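Local coordinates for protein nickel-dependent hydrogenase large subunit (Allochromatium vinosum, PDB 3MYR) that oxidises molecular hydrogen at a nickel-iron centre as the large subunit of a membrane-bound heterodimeric hydrogenase and probably recycles hydrogen made by nitrogenase, at residues I10-E14 against H110-D115; F267-W271 against E544-T548. All coordinates share one frame; numbering follows the deposited sequence.

Interaction 1 of 2, residues I10-E14 against H110-D115; sequences ITRIE and HLHALD
R12 reaches across to residues 110-115, the last part of helix 86-112 and the helical turn after it, and grips them by charge and by a backbone carbonyl. Its loop, between strands 5-7 and 17-24 of this [NiFe] hydrogenase large subunit, carries the RIEGH sequence of the family and packs against the small subunit HydA.

The salt bridge is made end-on, with both terminal nitrogens of R12 on a single oxygen of D115. NH1 of R12 lies 2.8 Å from OD2 of D115, coming from above the carboxylate plane, while NH2 of R12 meets the same OD2 at 3.0 Å, nearly along its C-O axis. That oxygen stays close to the guanidinium plane, although the two flat groups are turned 67° apart. The other carboxylate oxygen, OD1, accepts from H550 and, weakly, from H112.

NH1 of R12 also donates to O of L111 at 2.8 Å, approaching from a direction tilted out of the carbonyl plane. CD of R12 passes 3.4 Å from O of L111; the bend at chi3 (-62°) beyond it then turns the guanidinium back so that NH1 reaches the same oxygen. NE and NH2 of R12 also hydrogen-bond to Q46 O and A47 O of the small subunit, tying both chains together through one buried group. A leucine at R12 would probably leave the D115 carboxylate without its countercharge and L111 O without this donor.

Van der Waals contacts from the two leucines complete the contact. CB of L114 sits over the centre of one guanidinium face, 3.8 Å above its plane, and the two side chains cross at about a right angle. Nearer the backbone, L111 lies against the turn of the loop, its CB 3.4 Å from the carbonyl O of R12.

Interaction 2 of 2, residues F267-W271 against E544-T548; sequences FYKDW and EILRT
W271 lays one face of its indole over the aliphatic part of R547 and pushes the far rim of its six-membered ring against helix 543-551. The face contact is a CH-pi interaction: CD of R547 stands 3.9 Å from the centroid of the six-membered ring of W271, 18° off the ring normal. Extended from CG to NE, the R547 chain runs beneath the indole and carries its guanidinium past the pyrrole side, with the two planes 75° apart. NH1 of R547 ends 3.4 Å from NE1 of W271, but both are donors, so the pair is mere proximity.

At the edge of the indole, the backbone and a short side chain of the helix take over. CH2 of W271 approaches the carbonyl O of E544 at 3.6 Å and CB of E544 at 3.7 Å, while CZ3 of W271 comes 3.3 Å from OG1 of T548, near the ring plane. The T548 hydroxyl is hydrogen-bonded to that of T426.

Y268 also comes up to the guanidinium. Its CE2 lies 3.4 Å from NH1 of R547, and the ring and guanidinium planes stand 79° apart, so the two groups are not stacked. The polar ends are satisfied beyond this pair of segments: NE and NH2 of R547 donate to the carbonyls of D115 and A176, and the Y268 hydroxyl bonds to W116 O and R178 N. Those bonds probably help fix the guanidinium, and with it the course of the chain across the indole.

Y268 and W271 are brought together by a tight backbone turn, in which N of W271 bonds to O of Y268 as the 3-10 segment begins. This is aromatic loop-to-helix packing in the hydrogenase large subunit, joining the connection after helix 236-265 to helix 543-551, away from the metal sites.

How the interactions relate
Both contacts are buried and meet at helix 543-551, which supplies one side of interaction 2 and, through H550, a partner for D115 of interaction 1. The R547-D115 bond joins them directly, so the turn that R12 grips is bonded to R547 as well, and CD1 of I10 packs 4.0 Å from CD2 of L546. An arginine takes part in each, used differently. Interaction 1 borders the small subunit, the side chain of L111 is about 9 Å from the bound nickel-iron centre, and charge and hydrogen bonding carry the contact; interaction 2, farther from the chain's centre and from the metals, uses its arginine mainly as an aliphatic surface for an aromatic ring.

Interaction 1 of 2, residues I10-E14 against H110-D115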
ATOM      1  N   ILE B  10      -8.729   4.420  13.160  1.00 23.09           N
ATOM      2  CA  ILE B  10      -7.315   4.661  13.216  1.00 21.25           C
ATOM      3  C   ILE B  10      -6.987   5.364  11.897  1.00 21.67           C
ATOM      4  O   ILE B  10      -7.218   4.820  10.817  1.00 22.01           O
ATOM      5  CB  ILE B  10      -6.550   3.280  13.297  1.00 21.24           C
ATOM      6  CG1 ILE B  10      -6.993   2.534  14.602  1.00 21.75           C
ATOM      7  CG2 ILE B  10      -4.973   3.469  13.336  1.00 16.10           C
ATOM      8  CD1 ILE B  10      -6.388   3.178  15.876  1.00 25.73           C
ATOM      9  N   THR B  11      -6.374   6.519  11.969  1.00 19.45           N
ATOM     10  CA  THR B  11      -5.920   7.182  10.749  1.00 21.14           C
ATOM     11  C   THR B  11      -4.394   7.030  10.580  1.00 20.20           C
ATOM     12  O   THR B  11      -3.713   6.468  11.428  1.00 20.89           O
ATOM     13  CB  THR B  11      -6.289   8.661  10.794  1.00 22.01           C
ATOM     14  OG1 THR B  11      -5.683   9.247  11.962  1.00 20.63           O
ATOM     15  CG2 THR B  11      -7.878   8.818  10.912  1.00 20.07           C
ATOM     16  N   ARG B  12      -3.870   7.546   9.478  1.00 19.50           N
ATOM     17  CA  ARG B  12      -2.460   7.380   9.174  1.00 19.93           C
ATOM     18  C   ARG B  12      -2.061   5.929   9.161  1.00 18.50           C
ATOM     19  O   ARG B  12      -0.977   5.563   9.634  1.00 18.18           O
ATOM     20  CB  ARG B  12      -1.591   8.241  10.105  1.00 17.43           C
ATOM     21  CG  ARG B  12      -1.592   9.678   9.536  1.00 19.50           C
ATOM     22  CD  ARG B  12      -0.755  10.638  10.386  1.00 16.83           C
ATOM     23  NE  ARG B  12      -1.269  10.766  11.761  1.00 21.03           N
ATOM     24  CZ  ARG B  12      -0.631  10.386  12.876  1.00 23.80           C
ATOM     25  NH1 ARG B  12       0.566   9.785  12.863  1.00 22.74           N
ATOM     26  NH2 ARG B  12      -1.164  10.672  14.065  1.00 25.38           N
ATOM     27  N   ILE B  13      -2.981   5.094   8.671  1.00 18.06           N
ATOM     28  CA  ILE B  13      -2.632   3.774   8.180  1.00 18.56           C
ATOM     29  C   ILE B  13      -3.249   3.656   6.791  1.00 19.86           C
ATOM     30  O   ILE B  13      -3.928   4.587   6.297  1.00 19.08           O
ATOM     31  CB  ILE B  13      -3.249   2.643   9.112  1.00 18.31           C
ATOM     32  CG1 ILE B  13      -4.801   2.732   9.129  1.00 15.23           C
ATOM     33  CG2 ILE B  13      -2.769   2.803  10.501  1.00 15.45           C
ATOM     34  CD1 ILE B  13      -5.502   1.472   9.698  1.00 19.27           C
ATOM     35  N   GLU B  14      -3.078   2.491   6.186  1.00 18.15           N
ATOM     36  CA  GLU B  14      -3.910   2.138   5.030  1.00 19.10           C
ATOM     37  C   GLU B  14      -5.136   1.344   5.516  1.00 19.11           C
ATOM     38  O   GLU B  14      -5.006   0.420   6.309  1.00 20.09           O
ATOM     39  CB  GLU B  14      -3.105   1.263   4.062  1.00 21.94           C
ATOM     40  CG  GLU B  14      -3.838   1.090   2.671  1.00 20.55           C
ATOM     41  CD  GLU B  14      -5.200   0.355   2.783  1.00 27.99           C
ATOM     42  OE1 GLU B  14      -6.168   0.761   2.026  1.00 22.45           O
ATOM     43  OE2 GLU B  14      -5.302  -0.602   3.619  1.00 23.82           O
ATOM     44  N   HIS B 110       5.050  10.330   6.594  1.00 18.91           N
ATOM     45  CA  HIS B 110       3.690  10.778   6.323  1.00 20.18           C
ATOM     46  C   HIS B 110       2.665  10.062   7.157  1.00 20.21           C
ATOM     47  O   HIS B 110       1.598  10.627   7.447  1.00 20.94           O
ATOM     48  CB  HIS B 110       3.399  10.660   4.801  1.00 21.60           C
ATOM     49  CG  HIS B 110       4.402  11.434   4.006  1.00 21.50           C
ATOM     50  ND1 HIS B 110       5.146  10.879   2.999  1.00 21.20           N
ATOM     51  CD2 HIS B 110       4.919  12.679   4.213  1.00 18.17           C
ATOM     52  CE1 HIS B 110       6.029  11.767   2.559  1.00 20.19           C
ATOM     53  NE2 HIS B 110       5.892  12.876   3.269  1.00 20.63           N
ATOM     54  N   LEU B 111       3.007   8.872   7.633  1.00 20.07           N
ATOM     55  CA  LEU B 111       2.094   8.093   8.510  1.00 20.82           C
ATOM     56  C   LEU B 111       2.514   8.058   9.989  1.00 21.94           C
ATOM     57  O   LEU B 111       1.667   8.232  10.860  1.00 23.57           O
ATOM     58  CB  LEU B 111       1.859   6.656   8.002  1.00 18.61           C
ATOM     59  CG  LEU B 111       1.461   6.572   6.489  1.00 25.04           C
ATOM     60  CD1 LEU B 111       1.055   5.115   6.133  1.00 23.77           C
ATOM     61  CD2 LEU B 111       0.367   7.422   6.097  1.00 21.35           C
ATOM     62  N   HIS B 112       3.801   7.922  10.284  1.00 20.25           N
ATOM     63  CA  HIS B 112       4.218   7.649  11.643  1.00 19.22           C
ATOM     64  C   HIS B 112       4.624   8.956  12.348  1.00 19.80           C
ATOM     65  O   HIS B 112       4.313   9.166  13.529  1.00 21.29           O
ATOM     66  CB  HIS B 112       5.465   6.692  11.637  1.00 19.04           C
ATOM     67  CG  HIS B 112       5.618   5.859  12.899  1.00 20.09           C
ATOM     68  ND1 HIS B 112       4.785   5.971  13.997  1.00 22.94           N
ATOM     69  CD2 HIS B 112       6.508   4.888  13.214  1.00 17.92           C
ATOM     70  CE1 HIS B 112       5.124   5.066  14.917  1.00 17.23           C
ATOM     71  NE2 HIS B 112       6.148   4.376  14.444  1.00 24.77           N
ATOM     72  N   ALA B 113       5.294   9.852  11.638  1.00 19.62           N
ATOM     73  CA  ALA B 113       6.072  10.909  12.311  1.00 20.04           C
ATOM     74  C   ALA B 113       5.185  11.864  13.176  1.00 22.34           C
ATOM     75  O   ALA B 113       5.644  12.328  14.255  1.00 22.22           O
ATOM     76  CB  ALA B 113       6.840  11.671  11.316  1.00 20.04           C
ATOM     77  N   LEU B 114       3.913  12.084  12.774  1.00 20.63           N
ATOM     78  CA  LEU B 114       3.035  12.958  13.561  1.00 21.89           C
ATOM     79  C   LEU B 114       2.663  12.410  14.948  1.00 22.94           C
ATOM     80  O   LEU B 114       2.084  13.150  15.771  1.00 24.20           O
ATOM     81  CB  LEU B 114       1.777  13.390  12.816  1.00 19.95           C
ATOM     82  CG  LEU B 114       2.042  14.213  11.534  1.00 22.25           C
ATOM     83  CD1 LEU B 114       0.712  14.643  10.866  1.00 24.19           C
ATOM     84  CD2 LEU B 114       2.949  15.435  11.781  1.00 22.48           C
ATOM     85  N   ASP B 115       3.003  11.144  15.210  1.00 22.61           N
ATOM     86  CA  ASP B 115       2.958  10.602  16.573  1.00 23.19           C
ATOM     87  C   ASP B 115       4.075  11.126  17.479  1.00 22.38           C
ATOM     88  O   ASP B 115       3.997  10.991  18.707  1.00 24.60           O
ATOM     89  CB  ASP B 115       3.013   9.056  16.632  1.00 22.32           C
ATOM     90  CG  ASP B 115       1.828   8.374  15.902  1.00 27.35           C
ATOM     91  OD1 ASP B 115       1.905   7.133  15.581  1.00 24.35           O
ATOM     92  OD2 ASP B 115       0.857   9.091  15.581  1.00 23.95           O
TER

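Interaction 2 of 2, residues F267-W271 against E544-T548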
ATOM      1  N   PHE B 267      15.064  10.703  22.043  1.00 22.77           N
ATOM      2  CA  PHE B 267      14.116  11.336  22.989  1.00 23.30           C
ATOM      3  C   PHE B 267      13.004  10.372  23.443  1.00 24.35           C
ATOM      4  O   PHE B 267      12.175  10.734  24.252  1.00 24.54           O
ATOM      5  CB  PHE B 267      13.488  12.605  22.353  1.00 23.80           C
ATOM      6  CG  PHE B 267      14.477  13.786  22.243  1.00 26.16           C
ATOM      7  CD1 PHE B 267      15.320  13.904  21.148  1.00 26.57           C
ATOM      8  CD2 PHE B 267      14.552  14.758  23.257  1.00 25.04           C
ATOM      9  CE1 PHE B 267      16.225  14.988  21.052  1.00 26.62           C
ATOM     10  CE2 PHE B 267      15.484  15.843  23.171  1.00 23.87           C
ATOM     11  CZ  PHE B 267      16.302  15.930  22.080  1.00 25.72           C
ATOM     12  N   TYR B 268      12.998   9.150  22.925  1.00 23.76           N
ATOM     13  CA  TYR B 268      11.889   8.223  23.164  1.00 24.26           C
ATOM     14  C   TYR B 268      12.362   6.782  23.528  1.00 25.27           C
ATOM     15  O   TYR B 268      11.736   5.790  23.157  1.00 25.26           O
ATOM     16  CB  TYR B 268      11.024   8.176  21.891  1.00 22.43           C
ATOM     17  CG  TYR B 268      10.244   9.472  21.667  1.00 22.03           C
ATOM     18  CD1 TYR B 268      10.578  10.320  20.622  1.00 20.54           C
ATOM     19  CD2 TYR B 268       9.212   9.862  22.546  1.00 25.10           C
ATOM     20  CE1 TYR B 268       9.876  11.493  20.420  1.00 23.05           C
ATOM     21  CE2 TYR B 268       8.511  11.046  22.362  1.00 24.70           C
ATOM     22  CZ  TYR B 268       8.827  11.842  21.281  1.00 22.81           C
ATOM     23  OH  TYR B 268       8.104  13.000  20.992  1.00 21.97           O
ATOM     24  N   LYS B 269      13.445   6.705  24.284  1.00 25.36           N
ATOM     25  CA  LYS B 269      14.179   5.492  24.510  1.00 25.40           C
ATOM     26  C   LYS B 269      13.316   4.583  25.357  1.00 26.60           C
ATOM     27  O   LYS B 269      13.419   3.366  25.208  1.00 25.45           O
ATOM     28  CB  LYS B 269      15.487   5.784  25.265  1.00 25.23           C
ATOM     29  CG  LYS B 269      16.631   6.335  24.346  1.00 26.37           C
ATOM     30  CD  LYS B 269      17.801   6.806  25.281  1.00 30.96           C
ATOM     31  CE  LYS B 269      18.900   7.465  24.496  1.00 29.25           C
ATOM     32  NZ  LYS B 269      20.183   7.554  25.280  1.00 30.26           N
ATOM     33  N   ASP B 270      12.447   5.150  26.197  1.00 25.43           N
ATOM     34  CA  ASP B 270      11.498   4.320  26.974  1.00 27.07           C
ATOM     35  C   ASP B 270      10.478   3.570  26.045  1.00 25.39           C
ATOM     36  O   ASP B 270       9.892   2.549  26.447  1.00 25.96           O
ATOM     37  CB  ASP B 270      10.731   5.150  28.022  1.00 25.27           C
ATOM     38  CG  ASP B 270       9.936   6.286  27.382  1.00 31.69           C
ATOM     39  OD1 ASP B 270       8.696   6.369  27.571  1.00 30.23           O
ATOM     40  OD2 ASP B 270      10.539   7.076  26.612  1.00 35.48           O
ATOM     41  N   TRP B 271      10.346   3.997  24.790  1.00 24.71           N
ATOM     42  CA  TRP B 271       9.480   3.274  23.825  1.00 23.65           C
ATOM     43  C   TRP B 271      10.228   2.045  23.339  1.00 24.18           C
ATOM     44  O   TRP B 271       9.727   1.277  22.506  1.00 23.18           O
ATOM     45  CB  TRP B 271       9.019   4.209  22.658  1.00 23.00           C
ATOM     46  CG  TRP B 271       7.886   5.067  23.189  1.00 23.69           C
ATOM     47  CD1 TRP B 271       8.006   6.180  23.974  1.00 26.25           C
ATOM     48  CD2 TRP B 271       6.486   4.756  23.135  1.00 23.96           C
ATOM     49  NE1 TRP B 271       6.756   6.618  24.371  1.00 24.73           N
ATOM     50  CE2 TRP B 271       5.804   5.775  23.876  1.00 26.22           C
ATOM     51  CE3 TRP B 271       5.733   3.725  22.512  1.00 19.76           C
ATOM     52  CZ2 TRP B 271       4.403   5.773  24.061  1.00 24.85           C
ATOM     53  CZ3 TRP B 271       4.359   3.766  22.607  1.00 22.68           C
ATOM     54  CH2 TRP B 271       3.693   4.773  23.418  1.00 24.30           C
ATOM     55  N   GLU B 544      -0.621   7.191  22.600  1.00 25.06           N
ATOM     56  CA  GLU B 544       0.239   6.065  22.916  1.00 25.34           C
ATOM     57  C   GLU B 544      -0.190   4.838  22.148  1.00 25.28           C
ATOM     58  O   GLU B 544       0.624   4.004  21.805  1.00 25.07           O
ATOM     59  CB  GLU B 544       0.213   5.739  24.412  1.00 25.54           C
ATOM     60  CG  GLU B 544       0.662   6.918  25.364  1.00 25.26           C
ATOM     61  CD  GLU B 544      -0.486   7.836  25.824  1.00 29.52           C
ATOM     62  OE1 GLU B 544      -0.346   8.489  26.884  1.00 31.04           O
ATOM     63  OE2 GLU B 544      -1.533   7.951  25.143  1.00 28.63           O
ATOM     64  N   ILE B 545      -1.481   4.696  21.899  1.00 24.56           N
ATOM     65  CA  ILE B 545      -1.964   3.594  21.079  1.00 23.21           C
ATOM     66  C   ILE B 545      -1.432   3.762  19.639  1.00 23.84           C
ATOM     67  O   ILE B 545      -0.881   2.815  19.050  1.00 24.18           O
ATOM     68  CB  ILE B 545      -3.502   3.528  21.131  1.00 23.24           C
ATOM     69  CG1 ILE B 545      -3.928   2.883  22.452  1.00 24.97           C
ATOM     70  CG2 ILE B 545      -4.059   2.705  19.919  1.00 21.18           C
ATOM     71  CD1 ILE B 545      -5.519   2.875  22.669  1.00 25.97           C
ATOM     72  N   LEU B 546      -1.553   4.981  19.111  1.00 23.26           N
ATOM     73  CA  LEU B 546      -1.184   5.256  17.750  1.00 23.40           C
ATOM     74  C   LEU B 546       0.305   4.986  17.561  1.00 23.58           C
ATOM     75  O   LEU B 546       0.693   4.448  16.560  1.00 22.38           O
ATOM     76  CB  LEU B 546      -1.518   6.715  17.382  1.00 23.15           C
ATOM     77  CG  LEU B 546      -3.015   7.104  17.441  1.00 27.59           C
ATOM     78  CD1 LEU B 546      -3.180   8.564  16.984  1.00 29.42           C
ATOM     79  CD2 LEU B 546      -3.870   6.207  16.600  1.00 25.76           C
ATOM     80  N   ARG B 547       1.145   5.422  18.494  1.00 22.83           N
ATOM     81  CA  ARG B 547       2.587   5.229  18.281  1.00 23.92           C
ATOM     82  C   ARG B 547       2.917   3.770  18.024  1.00 22.91           C
ATOM     83  O   ARG B 547       3.681   3.479  17.136  1.00 23.48           O
ATOM     84  CB  ARG B 547       3.380   5.702  19.525  1.00 22.45           C
ATOM     85  CG  ARG B 547       3.565   7.149  19.549  1.00 28.28           C
ATOM     86  CD  ARG B 547       4.189   7.641  20.866  1.00 32.52           C
ATOM     87  NE  ARG B 547       4.334   9.069  20.777  1.00 29.75           N
ATOM     88  CZ  ARG B 547       5.009   9.843  21.614  1.00 30.14           C
ATOM     89  NH1 ARG B 547       5.558   9.353  22.719  1.00 32.43           N
ATOM     90  NH2 ARG B 547       5.076  11.132  21.356  1.00 26.62           N
ATOM     91  N   THR B 548       2.334   2.864  18.814  1.00 21.41           N
ATOM     92  CA  THR B 548       2.621   1.442  18.728  1.00 22.30           C
ATOM     93  C   THR B 548       1.908   0.801  17.546  1.00 22.78           C
ATOM     94  O   THR B 548       2.553   0.095  16.716  1.00 21.96           O
ATOM     95  CB  THR B 548       2.296   0.733  20.045  1.00 21.62           C
ATOM     96  OG1 THR B 548       3.282   1.094  21.017  1.00 24.10           O
ATOM     97  CG2 THR B 548       2.331  -0.831  19.917  1.00 22.08           C
TER